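Local coordinates for protein transcription factor IWS1 (Saccharomyces cerevisiae, PDB 3NFQ) that takes part in regulating transcription by RNA polymerase II and may act both during and after recruitment of the TATA-binding protein, at residues L19-E24 with L56-S61; N76-V81 with L109-E114; S101-L106 with E143-E148; S80-L85 with G122-F127; L31-L36 with E86-G91. All blocks are in the same frame, centred on the assembly; numbering follows the deposited sequence.

Contact 1: residues L19-E24 with L56-S61; sequences LRLKDE and LPKVVS
Leu21 and Lys58 both set CG anti to the backbone N (chi1 179° and -168°), which sends each side chain off its helix into the gap between 19-24 and 56-61. The lysine stays extended beyond CG; the two side chains slide past each other in opposite directions, and the lysine meets the leucine with the middle of its chain. The evidence is one methyl-methylene approach, Leu21 CD1 to Lys58 CD at 4.1 Å. The same methyl also reaches the valine that follows, Leu21 CD1 lying 4.2 Å from Val59 CG2. A single leucine branch thus makes both contacts, one with the aliphatic part of a solvent-facing lysine and one with a buried valine. Both approaches are ordinary van der Waals contacts, and no hydrogen bond crosses between the segments. The backbones come nearest at Leu21 and Val59, with their CA atoms 7.6 Å apart. At the outer margin Lys58 NZ and Glu24 OE1 are separated by 6.4 Å, too far for a salt bridge, although a weak electrostatic attraction is possible. Helix 51-63 is kinked here: Pro57 has no N-H to give, and Lys58 N makes no bond to the turn before. The contact joins the long helix 10-42 to helix 51-63; helix 77-85 packs against both, through Leu77 on Leu21 and Trp84 on Val59, while Leu102 of helix 96-107 meets Val59 as well.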
# COMPACT_ATOMS: atom_id res chain seq x y z
N LEU A 19 11.98 7.83 -2.48
CA LEU A 19 12.60 7.08 -1.37
C LEU A 19 12.30 7.65 0.03
O LEU A 19 12.16 6.88 0.99
CB LEU A 19 14.10 6.83 -1.64
CG LEU A 19 14.41 5.92 -2.82
CD1 LEU A 19 15.86 6.12 -3.37
CD2 LEU A 19 14.09 4.42 -2.59
N ARG A 20 12.16 8.97 0.13
CA ARG A 20 11.71 9.64 1.33
C ARG A 20 10.23 9.37 1.66
O ARG A 20 9.87 9.29 2.82
CB ARG A 20 11.86 11.15 1.19
CG ARG A 20 13.24 11.66 1.46
CD ARG A 20 13.23 13.19 1.62
NE ARG A 20 14.52 13.76 1.23
CZ ARG A 20 15.41 14.29 2.07
NH1 ARG A 20 15.16 14.35 3.38
NH2 ARG A 20 16.56 14.77 1.60
N LEU A 21 9.39 9.26 0.64
CA LEU A 21 8.01 8.87 0.88
C LEU A 21 7.97 7.42 1.36
O LEU A 21 7.26 7.07 2.29
CB LEU A 21 7.20 9.05 -0.40
CG LEU A 21 5.74 8.66 -0.30
CD1 LEU A 21 5.01 9.58 0.67
CD2 LEU A 21 5.11 8.71 -1.70
N LYS A 22 8.79 6.59 0.75
CA LYS A 22 8.87 5.21 1.13
C LYS A 22 9.18 5.11 2.63
O LYS A 22 8.45 4.49 3.40
CB LYS A 22 9.91 4.56 0.26
CG LYS A 22 10.12 3.14 0.50
CD LYS A 22 11.00 2.57 -0.62
CE LYS A 22 11.33 1.12 -0.35
NZ LYS A 22 12.49 0.78 -1.21
N ASP A 23 10.22 5.82 3.07
CA ASP A 23 10.55 5.90 4.50
C ASP A 23 9.46 6.48 5.35
O ASP A 23 9.18 5.98 6.42
CB ASP A 23 11.81 6.77 4.75
CG ASP A 23 13.10 6.20 4.11
OD1 ASP A 23 13.21 4.97 3.89
OD2 ASP A 23 14.06 7.02 3.88
N GLU A 24 8.85 7.59 4.92
CA GLU A 24 7.77 8.13 5.70
C GLU A 24 6.61 7.15 5.86
O GLU A 24 5.94 7.15 6.90
CB GLU A 24 7.18 9.37 5.04
CG GLU A 24 8.14 10.58 4.96
CD GLU A 24 8.27 11.31 6.30
OE1 GLU A 24 7.27 11.29 7.07
OE2 GLU A 24 9.35 11.90 6.58
N LEU A 56 -1.86 9.67 4.19
CA LEU A 56 -2.55 9.10 3.01
C LEU A 56 -2.75 10.06 1.81
O LEU A 56 -2.49 9.69 0.67
CB LEU A 56 -3.84 8.41 3.46
CG LEU A 56 -4.69 7.73 2.36
CD1 LEU A 56 -3.92 6.51 1.74
CD2 LEU A 56 -6.03 7.34 2.94
N PRO A 57 -3.23 11.28 2.06
CA PRO A 57 -3.39 12.27 0.96
C PRO A 57 -2.13 12.45 0.10
O PRO A 57 -2.21 12.54 -1.11
CB PRO A 57 -3.69 13.58 1.71
CG PRO A 57 -4.39 13.11 2.98
CD PRO A 57 -3.64 11.81 3.36
N LYS A 58 -0.97 12.50 0.72
CA LYS A 58 0.26 12.59 -0.02
C LYS A 58 0.56 11.34 -0.80
O LYS A 58 1.03 11.41 -1.95
CB LYS A 58 1.43 12.90 0.91
CG LYS A 58 2.66 13.30 0.16
CD LYS A 58 3.80 13.48 1.15
CE LYS A 58 5.01 14.17 0.53
NZ LYS A 58 5.99 14.45 1.68
N VAL A 59 0.29 10.17 -0.20
CA VAL A 59 0.57 8.96 -0.89
C VAL A 59 -0.29 8.82 -2.16
O VAL A 59 0.20 8.44 -3.24
CB VAL A 59 0.27 7.76 0.04
CG1 VAL A 59 0.25 6.48 -0.74
CG2 VAL A 59 1.26 7.72 1.22
N VAL A 60 -1.57 9.08 -2.01
CA VAL A 60 -2.53 9.05 -3.12
C VAL A 60 -2.11 10.06 -4.19
O VAL A 60 -2.10 9.76 -5.38
CB VAL A 60 -3.94 9.39 -2.59
CG1 VAL A 60 -4.89 9.78 -3.76
CG2 VAL A 60 -4.51 8.20 -1.81
N SER A 61 -1.78 11.27 -3.77
CA SER A 61 -1.30 12.30 -4.70
C SER A 61 -0.12 11.85 -5.58
O SER A 61 -0.18 11.87 -6.81
CB SER A 61 -0.94 13.55 -3.93
OG SER A 61 -0.48 14.52 -4.85

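Contact 2: residues N76-V81 with L109-E114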
# COMPACT_ATOMS: atom_id res chain seq x y z
N ASN A 76 10.76 0.64 -5.74
CA ASN A 76 10.05 -0.30 -4.89
C ASN A 76 9.18 0.40 -3.85
O ASN A 76 9.04 -0.08 -2.72
CB ASN A 76 11.07 -1.25 -4.19
CG ASN A 76 10.45 -2.56 -3.72
OD1 ASN A 76 11.06 -3.28 -2.90
ND2 ASN A 76 9.29 -2.91 -4.24
N LEU A 77 8.58 1.53 -4.20
CA LEU A 77 7.60 2.12 -3.34
C LEU A 77 6.42 1.17 -3.05
O LEU A 77 5.79 1.23 -2.00
CB LEU A 77 7.10 3.42 -3.95
CG LEU A 77 6.17 4.29 -3.08
CD1 LEU A 77 6.82 4.78 -1.80
CD2 LEU A 77 5.62 5.50 -3.89
N LEU A 78 6.13 0.27 -3.97
CA LEU A 78 5.03 -0.70 -3.72
C LEU A 78 5.26 -1.57 -2.48
O LEU A 78 4.35 -2.11 -1.90
CB LEU A 78 4.80 -1.53 -4.97
CG LEU A 78 4.22 -0.83 -6.18
CD1 LEU A 78 3.92 -1.85 -7.34
CD2 LEU A 78 2.97 -0.09 -5.74
N GLN A 79 6.51 -1.66 -2.04
CA GLN A 79 6.78 -2.37 -0.79
C GLN A 79 6.09 -1.71 0.38
O GLN A 79 5.55 -2.35 1.25
CB GLN A 79 8.29 -2.40 -0.50
CG GLN A 79 8.59 -3.51 0.53
CD GLN A 79 10.07 -3.56 0.84
OE1 GLN A 79 10.70 -4.62 0.76
NE2 GLN A 79 10.63 -2.40 1.14
N SER A 80 6.23 -0.40 0.45
CA SER A 80 5.55 0.36 1.49
C SER A 80 4.02 0.34 1.35
O SER A 80 3.35 0.32 2.36
CB SER A 80 6.01 1.81 1.47
OG SER A 80 7.39 1.92 1.83
N VAL A 81 3.51 0.36 0.13
CA VAL A 81 2.05 0.19 -0.11
C VAL A 81 1.61 -1.14 0.39
O VAL A 81 0.60 -1.28 1.08
CB VAL A 81 1.70 0.35 -1.62
CG1 VAL A 81 0.19 0.01 -1.89
CG2 VAL A 81 2.07 1.75 -2.07
N LEU A 109 -1.57 2.20 -12.03
CA LEU A 109 -0.14 2.02 -12.14
C LEU A 109 0.20 0.85 -13.02
O LEU A 109 -0.45 -0.18 -12.90
CB LEU A 109 0.44 1.70 -10.75
CG LEU A 109 1.28 2.66 -9.95
CD1 LEU A 109 1.87 1.87 -8.77
CD2 LEU A 109 2.42 3.32 -10.77
N PRO A 110 1.19 0.99 -13.92
CA PRO A 110 1.54 -0.14 -14.77
C PRO A 110 2.34 -1.29 -14.09
O PRO A 110 3.47 -1.62 -14.50
CB PRO A 110 2.32 0.51 -15.93
CG PRO A 110 2.88 1.77 -15.33
CD PRO A 110 1.93 2.22 -14.28
N VAL A 111 1.75 -1.90 -13.07
CA VAL A 111 2.43 -2.96 -12.31
C VAL A 111 2.67 -4.25 -13.11
O VAL A 111 1.79 -4.74 -13.82
CB VAL A 111 1.61 -3.28 -11.05
CG1 VAL A 111 2.28 -4.34 -10.19
CG2 VAL A 111 1.37 -1.98 -10.26
N LYS A 112 3.85 -4.84 -12.94
CA LYS A 112 4.18 -6.11 -13.59
C LYS A 112 4.55 -7.16 -12.55
O LYS A 112 4.75 -6.86 -11.37
CB LYS A 112 5.36 -5.93 -14.55
CG LYS A 112 5.20 -4.85 -15.61
CD LYS A 112 3.93 -5.09 -16.44
CE LYS A 112 3.77 -4.09 -17.57
NZ LYS A 112 2.57 -4.49 -18.33
N THR A 113 4.67 -8.40 -12.99
CA THR A 113 5.01 -9.48 -12.10
C THR A 113 6.29 -9.18 -11.29
O THR A 113 6.33 -9.44 -10.10
CB THR A 113 5.11 -10.83 -12.86
OG1 THR A 113 3.79 -11.21 -13.31
CG2 THR A 113 5.65 -11.93 -11.95
N GLU A 114 7.31 -8.60 -11.91
CA GLU A 114 8.56 -8.36 -11.18
C GLU A 114 8.39 -7.40 -9.99
O GLU A 114 9.05 -7.56 -8.94
CB GLU A 114 9.68 -7.87 -12.09
CG GLU A 114 9.36 -6.65 -12.93
CD GLU A 114 8.87 -7.00 -14.35
OE1 GLU A 114 8.25 -8.11 -14.55
OE2 GLU A 114 9.09 -6.14 -15.25
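Leu78, in the first turn of helix 77-85, packs against Leu109 and Val111 of the connection leading into helix 113-119, within the all-helical domain related to the TFIIS N-terminal family. The interactions across the contact are apolar, and all three residues are buried. With CG anti to the carbonyl carbon (chi1 -68°), Leu78 points its fork at the 109-114 segment and divides its two methyls between the partners: CD2 faces Leu109 CD1 at 3.8 Å, and the other branch, CD1, faces the valine. Both pairs meet tip to tip, with Leu78 CA and Val111 CA 9.3 Å apart. No hydrogen bond crosses between the segments; Ser80 OG is hydrogen-bonded to Lys22 O of helix 10-42. Pro110 is the centre of an inverse gamma turn, closed by a hydrogen bond of 2.8 Å from Val111 N to Leu109 O; the residues on either side of this tight turn both point their side chains to the same leucine. Around this cluster, Leu73 of helix 69-74 and Ser119 touch Leu78, and Leu116 touches Val111. The valine receives the leucine methyl at its fork: Leu78 CD1 lies 3.9 Å from Val111 CG2 and 4.1 Å from Val111 CG1.

Contact 3: residues S101-L106 with E143-E148; sequences SLFAAL and EKLIAE
The Phe103 ring takes Leu145 at its edge: Leu145 CD1 lies in the ring plane, 3.9 Å from Phe103 CD2. A second aromatic group, Tyr128, packs with the same ring in an edge-to-face arrangement. Phe103 and Leu145 cross obliquely, and one leucine methyl meets the rim of the ring. The other methyl faces the backbone of the next turn, Leu145 CD2 being 4.5 Å from Leu106 O, a marginal approach. With CG anti to the carbonyl carbon (chi1 -74°), Leu145 points its fork toward helix 96-107. The two helices concerned, 96-107 and 136-149, belong to the helical bundle of the TFIIS N-terminal family. Their backbones are nearest at Leu106 and Leu145, where the CA atoms stand 8.4 Å apart; the gap is spanned mainly from the Leu145 side, and no hydrogen bond links the segments. Helix 121-130 contributes Val125 against Phe103 and Leu121 against Leu106. From helix 136-149 itself, Leu141 and Ala142 also touch the phenylalanine, while Trp149 reaches Leu106.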
# COMPACT_ATOMS: atom_id res chain seq x y z
N SER A 101 -8.54 3.69 -0.97
CA SER A 101 -7.65 4.69 -1.56
C SER A 101 -6.45 4.08 -2.21
O SER A 101 -6.03 4.48 -3.30
CB SER A 101 -7.15 5.69 -0.52
OG SER A 101 -8.27 6.41 -0.02
N LEU A 102 -5.82 3.13 -1.52
CA LEU A 102 -4.65 2.48 -2.15
C LEU A 102 -4.98 1.64 -3.37
O LEU A 102 -4.25 1.66 -4.39
CB LEU A 102 -3.87 1.67 -1.11
CG LEU A 102 -3.20 2.48 0.00
CD1 LEU A 102 -2.44 1.51 0.96
CD2 LEU A 102 -2.24 3.47 -0.55
N PHE A 103 -6.08 0.89 -3.31
CA PHE A 103 -6.43 0.07 -4.45
C PHE A 103 -6.85 0.96 -5.64
O PHE A 103 -6.56 0.67 -6.77
CB PHE A 103 -7.53 -0.96 -4.07
CG PHE A 103 -6.97 -2.29 -3.60
CD1 PHE A 103 -7.07 -2.68 -2.27
CD2 PHE A 103 -6.39 -3.16 -4.51
CE1 PHE A 103 -6.57 -3.95 -1.84
CE2 PHE A 103 -5.89 -4.42 -4.08
CZ PHE A 103 -5.98 -4.79 -2.76
N ALA A 104 -7.49 2.09 -5.39
CA ALA A 104 -7.82 2.95 -6.51
C ALA A 104 -6.57 3.53 -7.16
O ALA A 104 -6.47 3.64 -8.40
CB ALA A 104 -8.79 4.12 -6.04
N ALA A 105 -5.59 3.90 -6.34
CA ALA A 105 -4.31 4.37 -6.86
C ALA A 105 -3.55 3.29 -7.60
O ALA A 105 -2.95 3.58 -8.62
CB ALA A 105 -3.46 4.97 -5.70
N LEU A 106 -3.58 2.04 -7.14
CA LEU A 106 -2.87 0.94 -7.81
C LEU A 106 -3.54 0.58 -9.16
O LEU A 106 -2.89 0.04 -10.06
CB LEU A 106 -2.88 -0.32 -6.98
CG LEU A 106 -2.04 -0.36 -5.69
CD1 LEU A 106 -2.48 -1.49 -4.82
CD2 LEU A 106 -0.54 -0.49 -6.07
N GLU A 143 -8.92 -9.10 -7.47
CA GLU A 143 -8.90 -10.22 -8.41
C GLU A 143 -8.69 -9.74 -9.85
O GLU A 143 -7.95 -10.37 -10.60
CB GLU A 143 -10.21 -11.00 -8.23
CG GLU A 143 -10.53 -11.94 -9.28
CD GLU A 143 -11.96 -12.43 -9.15
OE1 GLU A 143 -12.66 -12.32 -10.18
OE2 GLU A 143 -12.37 -12.85 -8.00
N LYS A 144 -9.30 -8.63 -10.23
CA LYS A 144 -9.05 -8.02 -11.55
C LYS A 144 -7.62 -7.56 -11.69
O LYS A 144 -6.98 -7.76 -12.73
CB LYS A 144 -9.96 -6.80 -11.76
CG LYS A 144 -9.62 -6.06 -13.06
CD LYS A 144 -10.15 -4.62 -12.96
CE LYS A 144 -9.29 -3.61 -13.73
NZ LYS A 144 -10.26 -2.42 -13.93
N LEU A 145 -7.08 -6.93 -10.64
CA LEU A 145 -5.74 -6.37 -10.75
C LEU A 145 -4.70 -7.48 -10.81
O LEU A 145 -3.75 -7.39 -11.58
CB LEU A 145 -5.43 -5.49 -9.56
CG LEU A 145 -6.19 -4.16 -9.66
CD1 LEU A 145 -5.92 -3.39 -8.35
CD2 LEU A 145 -5.71 -3.38 -10.84
N ILE A 146 -4.82 -8.48 -9.98
CA ILE A 146 -3.81 -9.54 -10.04
C ILE A 146 -3.76 -10.27 -11.41
O ILE A 146 -2.67 -10.63 -11.90
CB ILE A 146 -3.93 -10.54 -8.83
CG1 ILE A 146 -2.64 -11.35 -8.65
CG2 ILE A 146 -5.09 -11.43 -8.90
CD1 ILE A 146 -1.58 -10.51 -7.90
N ALA A 147 -4.93 -10.53 -11.98
CA ALA A 147 -5.03 -11.12 -13.33
C ALA A 147 -4.37 -10.23 -14.35
O ALA A 147 -3.62 -10.68 -15.21
CB ALA A 147 -6.52 -11.37 -13.68
N GLU A 148 -4.64 -8.94 -14.25
CA GLU A 148 -4.11 -8.00 -15.19
C GLU A 148 -2.59 -7.87 -15.06
O GLU A 148 -1.87 -7.87 -16.07
CB GLU A 148 -4.80 -6.66 -14.94
CG GLU A 148 -4.36 -5.58 -15.82
CD GLU A 148 -5.11 -4.29 -15.55
OE1 GLU A 148 -6.35 -4.31 -15.46
OE2 GLU A 148 -4.46 -3.23 -15.44

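Contact 4: residues S80-L85 with G122-F127; sequences SVRIWL and GRVVIF
Helices 77-85 and 121-130 pack here within the helical bundle of the TFIIS N-terminal family, with the contact centre about 6 Å from the centre of the chain. Val124 supplies most of the second helix's share of the touching surface and is received by Arg82 and Leu85, which lie one turn apart on the first. The backbones come near at this point, Arg82 CA and Val124 CA being 6.8 Å apart. Each valine methyl has its own partner. Val124 CG2 presses on the aliphatic root of the arginine, 3.6 Å from Arg82 CG, and the two side chains cross at about a right angle. Val124 CG1 instead lies against the start of the leucine, 4.0 Å from Leu85 CB, and is about as near to the backbone, at 4.1 Å from Leu85 C. Arg82 begins with CG anti to the backbone N (chi1 175°), which places that methylene against Val124 CG2, and then bends at chi2 and chi3. The guanidinium group finds its partners outside the two segments: NH2 forms a salt bridge with Glu86 OE1, and NH1 is hydrogen-bonded to Ser119 O. At the end of the helix, Leu85 O accepts a hydrogen bond from Tyr128 OH. The arginine therefore works in two parts, its first methylene completing an apolar contact with a buried valine while its charge is held by Glu86 and Ser119 outside the two segments, an arrangement that should limit rotation of the bent chain.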
# COMPACT_ATOMS: atom_id res chain seq x y z
N SER A 80 6.23 -0.40 0.45
CA SER A 80 5.55 0.36 1.49
C SER A 80 4.02 0.34 1.35
O SER A 80 3.35 0.32 2.36
CB SER A 80 6.01 1.81 1.47
OG SER A 80 7.39 1.92 1.83
N VAL A 81 3.51 0.36 0.13
CA VAL A 81 2.05 0.19 -0.11
C VAL A 81 1.61 -1.14 0.39
O VAL A 81 0.60 -1.28 1.08
CB VAL A 81 1.70 0.35 -1.62
CG1 VAL A 81 0.19 0.01 -1.89
CG2 VAL A 81 2.07 1.75 -2.07
N ARG A 82 2.41 -2.16 0.12
CA ARG A 82 2.07 -3.46 0.58
C ARG A 82 2.05 -3.52 2.08
O ARG A 82 1.19 -4.20 2.67
CB ARG A 82 3.15 -4.42 0.07
CG ARG A 82 2.99 -5.81 0.58
CD ARG A 82 4.40 -6.35 0.68
NE ARG A 82 4.77 -6.43 2.04
CZ ARG A 82 6.00 -6.51 2.56
NH1 ARG A 82 7.14 -6.48 1.88
NH2 ARG A 82 6.03 -6.61 3.87
N ILE A 83 3.01 -2.86 2.74
CA ILE A 83 3.01 -2.86 4.23
C ILE A 83 1.73 -2.21 4.81
O ILE A 83 1.17 -2.67 5.81
CB ILE A 83 4.26 -2.11 4.75
CG1 ILE A 83 5.47 -3.03 4.57
CG2 ILE A 83 4.17 -1.82 6.28
CD1 ILE A 83 6.81 -2.24 4.64
N TRP A 84 1.27 -1.11 4.20
CA TRP A 84 -0.02 -0.56 4.61
C TRP A 84 -1.20 -1.51 4.45
O TRP A 84 -2.08 -1.54 5.30
CB TRP A 84 -0.30 0.78 3.90
CG TRP A 84 0.51 1.89 4.42
CD1 TRP A 84 1.72 1.82 5.04
CD2 TRP A 84 0.18 3.27 4.32
NE1 TRP A 84 2.18 3.08 5.31
CE2 TRP A 84 1.25 3.99 4.91
CE3 TRP A 84 -0.91 3.97 3.81
CZ2 TRP A 84 1.25 5.35 5.01
CZ3 TRP A 84 -0.90 5.36 3.89
CH2 TRP A 84 0.16 6.04 4.47
N LEU A 85 -1.21 -2.34 3.40
CA LEU A 85 -2.39 -3.17 3.09
C LEU A 85 -2.35 -4.49 3.84
O LEU A 85 -3.38 -5.11 4.06
CB LEU A 85 -2.37 -3.46 1.58
CG LEU A 85 -2.83 -2.26 0.70
CD1 LEU A 85 -2.61 -2.55 -0.78
CD2 LEU A 85 -4.28 -1.92 1.01
N GLY A 122 2.17 -8.93 -4.43
CA GLY A 122 1.38 -10.00 -5.07
C GLY A 122 0.67 -10.84 -4.03
O GLY A 122 -0.52 -11.10 -4.16
N ARG A 123 1.40 -11.35 -3.02
CA ARG A 123 0.74 -12.24 -2.07
C ARG A 123 -0.26 -11.57 -1.19
O ARG A 123 -1.22 -12.19 -0.78
CB ARG A 123 1.70 -13.06 -1.20
CG ARG A 123 2.76 -12.30 -0.51
CD ARG A 123 4.05 -13.26 -0.24
NE ARG A 123 3.67 -14.65 0.01
CZ ARG A 123 3.08 -15.04 1.14
NH1 ARG A 123 2.85 -14.13 2.07
NH2 ARG A 123 2.70 -16.32 1.33
N VAL A 124 -0.08 -10.27 -0.97
CA VAL A 124 -1.06 -9.46 -0.20
C VAL A 124 -2.36 -9.22 -1.03
O VAL A 124 -3.47 -9.41 -0.53
CB VAL A 124 -0.42 -8.16 0.32
CG1 VAL A 124 -1.52 -7.30 0.99
CG2 VAL A 124 0.67 -8.49 1.44
N VAL A 125 -2.21 -8.89 -2.30
CA VAL A 125 -3.39 -8.68 -3.17
C VAL A 125 -4.16 -10.01 -3.32
O VAL A 125 -5.41 -10.04 -3.28
CB VAL A 125 -3.00 -8.01 -4.54
CG1 VAL A 125 -4.22 -7.92 -5.50
CG2 VAL A 125 -2.46 -6.63 -4.27
N ILE A 126 -3.43 -11.12 -3.44
CA ILE A 126 -4.11 -12.42 -3.45
C ILE A 126 -4.93 -12.63 -2.16
O ILE A 126 -6.08 -13.06 -2.21
CB ILE A 126 -3.09 -13.58 -3.70
CG1 ILE A 126 -2.58 -13.51 -5.15
CG2 ILE A 126 -3.76 -14.97 -3.41
CD1 ILE A 126 -1.36 -14.34 -5.48
N PHE A 127 -4.34 -12.31 -1.00
CA PHE A 127 -5.03 -12.43 0.26
C PHE A 127 -6.36 -11.62 0.24
O PHE A 127 -7.41 -12.05 0.75
CB PHE A 127 -4.11 -11.92 1.40
CG PHE A 127 -4.81 -11.77 2.73
CD1 PHE A 127 -4.90 -12.82 3.65
CD2 PHE A 127 -5.44 -10.58 3.05
CE1 PHE A 127 -5.60 -12.68 4.87
CE2 PHE A 127 -6.11 -10.45 4.27
CZ PHE A 127 -6.20 -11.46 5.16

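Contact 5: residues L31-L36 with E86-G91; sequences LDIDTL and EPLPDG
Leu88 O accepts a backbone hydrogen bond from Gly91 N at 2.8 Å, shorter than those within 31-36, and this closes a type I beta turn running from Leu88 to Gly91. The residue that opens the turn also makes the contact with segment 31-36, using both ends of its forked side chain. Leu88 CD2 meets Ile33 CD1 at 3.4 Å, and its other methyl, CD1, stands 3.4 Å from Leu36 CD2. Both pairs meet tip to tip, and both are tighter than usual van der Waals contact. Ile33 and Leu36 lie one turn apart on the helix and direct their side chains to the same side, where the leucine fork spans them. Leu36 gets there with CG anti to the backbone N (chi1 176°). Ile33 CA and Leu88 CA are 9.3 Å apart, and no hydrogen bond links the segments. All three residues are partly exposed: this is apolar packing at the surface. It ties the loop between helices 77-85 and 96-107 to the long helix 10-42, where Asp32 forms a salt bridge with Lys52 and accepts a hydrogen bond from Gln51 N at the start of helix 51-63; on the loop, Pro87 rests on Phe127 of helix 121-130.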
# COMPACT_ATOMS: atom_id res chain seq x y z
N LEU A 31 4.74 3.40 13.59
CA LEU A 31 4.09 4.16 14.68
C LEU A 31 2.66 3.69 14.98
O LEU A 31 2.28 3.54 16.15
CB LEU A 31 4.12 5.67 14.43
CG LEU A 31 5.49 6.31 14.42
CD1 LEU A 31 5.38 7.69 13.85
CD2 LEU A 31 6.13 6.34 15.80
N ASP A 32 1.86 3.49 13.93
CA ASP A 32 0.50 3.01 14.10
C ASP A 32 0.45 1.60 14.73
O ASP A 32 -0.38 1.32 15.58
CB ASP A 32 -0.23 3.02 12.74
CG ASP A 32 -0.69 4.43 12.35
OD1 ASP A 32 -0.45 5.34 13.17
OD2 ASP A 32 -1.28 4.62 11.25
N ILE A 33 1.35 0.71 14.34
CA ILE A 33 1.38 -0.58 15.01
C ILE A 33 1.68 -0.40 16.54
O ILE A 33 1.06 -1.08 17.40
CB ILE A 33 2.42 -1.53 14.32
CG1 ILE A 33 1.91 -2.03 12.96
CG2 ILE A 33 2.69 -2.78 15.20
CD1 ILE A 33 0.62 -2.79 13.06
N ASP A 34 2.61 0.50 16.88
CA ASP A 34 2.92 0.74 18.29
C ASP A 34 1.67 1.21 19.00
O ASP A 34 1.36 0.73 20.09
CB ASP A 34 4.04 1.76 18.47
CG ASP A 34 5.40 1.27 17.96
OD1 ASP A 34 5.59 0.05 17.69
OD2 ASP A 34 6.30 2.14 17.81
N THR A 35 0.95 2.15 18.39
CA THR A 35 -0.27 2.67 19.00
C THR A 35 -1.37 1.61 19.20
O THR A 35 -2.04 1.56 20.28
CB THR A 35 -0.86 3.81 18.18
OG1 THR A 35 0.04 4.90 18.18
CG2 THR A 35 -2.19 4.26 18.71
N LEU A 36 -1.55 0.79 18.17
CA LEU A 36 -2.52 -0.29 18.26
C LEU A 36 -2.17 -1.21 19.43
O LEU A 36 -3.03 -1.52 20.25
CB LEU A 36 -2.60 -1.06 16.93
CG LEU A 36 -3.53 -2.30 16.96
CD1 LEU A 36 -4.97 -1.95 17.26
CD2 LEU A 36 -3.43 -3.01 15.61
N GLU A 86 -1.15 -4.94 4.18
CA GLU A 86 -1.04 -6.33 4.65
C GLU A 86 -1.75 -6.57 5.97
O GLU A 86 -1.81 -5.68 6.85
CB GLU A 86 0.45 -6.77 4.73
CG GLU A 86 1.18 -6.37 5.94
CD GLU A 86 2.71 -6.53 5.82
OE1 GLU A 86 3.17 -7.24 4.93
OE2 GLU A 86 3.45 -5.93 6.64
N PRO A 87 -2.30 -7.78 6.12
CA PRO A 87 -3.00 -8.11 7.34
C PRO A 87 -2.03 -8.27 8.47
O PRO A 87 -0.87 -8.68 8.27
CB PRO A 87 -3.68 -9.47 7.04
CG PRO A 87 -2.97 -10.00 5.90
CD PRO A 87 -2.39 -8.85 5.11
N LEU A 88 -2.52 -8.02 9.67
CA LEU A 88 -1.73 -8.27 10.86
C LEU A 88 -1.87 -9.77 11.10
O LEU A 88 -2.71 -10.41 10.47
CB LEU A 88 -2.30 -7.53 12.06
CG LEU A 88 -2.35 -5.97 11.93
CD1 LEU A 88 -2.86 -5.45 13.25
CD2 LEU A 88 -1.00 -5.46 11.71
N PRO A 89 -1.08 -10.30 12.02
CA PRO A 89 -1.13 -11.74 12.31
C PRO A 89 -2.49 -12.31 12.73
O PRO A 89 -2.81 -13.47 12.35
CB PRO A 89 -0.08 -11.88 13.42
CG PRO A 89 0.95 -10.79 13.08
CD PRO A 89 0.02 -9.62 12.74
N ASP A 90 -3.32 -11.54 13.42
CA ASP A 90 -4.72 -11.93 13.71
C ASP A 90 -5.68 -11.82 12.55
O ASP A 90 -6.87 -12.16 12.66
CB ASP A 90 -5.26 -11.18 14.93
CG ASP A 90 -5.61 -9.73 14.63
OD1 ASP A 90 -5.30 -9.22 13.52
OD2 ASP A 90 -6.22 -9.10 15.52
N GLY A 91 -5.16 -11.36 11.40
CA GLY A 91 -5.94 -11.35 10.19
C GLY A 91 -6.60 -10.02 9.91
O GLY A 91 -7.23 -9.86 8.86

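How the contacts relate
Contacts 2 and 4 both start on helix 77-85, sharing Ser80 and Val81, with centres about 10 Å apart. Contact 3 lies about 11 Å from each, centre to centre, and meets them through Leu78 CD2 to Leu106 CD2 at 3.5 Å and Leu102 CD1 to Trp84 CB at 3.7 Å. Contact 1 joins this group by a probable hydrogen bond, Lys22 O to Ser80 OG at 3.2 Å. Contact 5 uses helix 10-42 as contact 1 does but does not touch it, their nearest atoms being about 7 Å apart. It touches contact 4 instead, at Phe127 CE2 to Pro87 CG, 3.6 Å, and lies across the chain's centre from contacts 2 and 3.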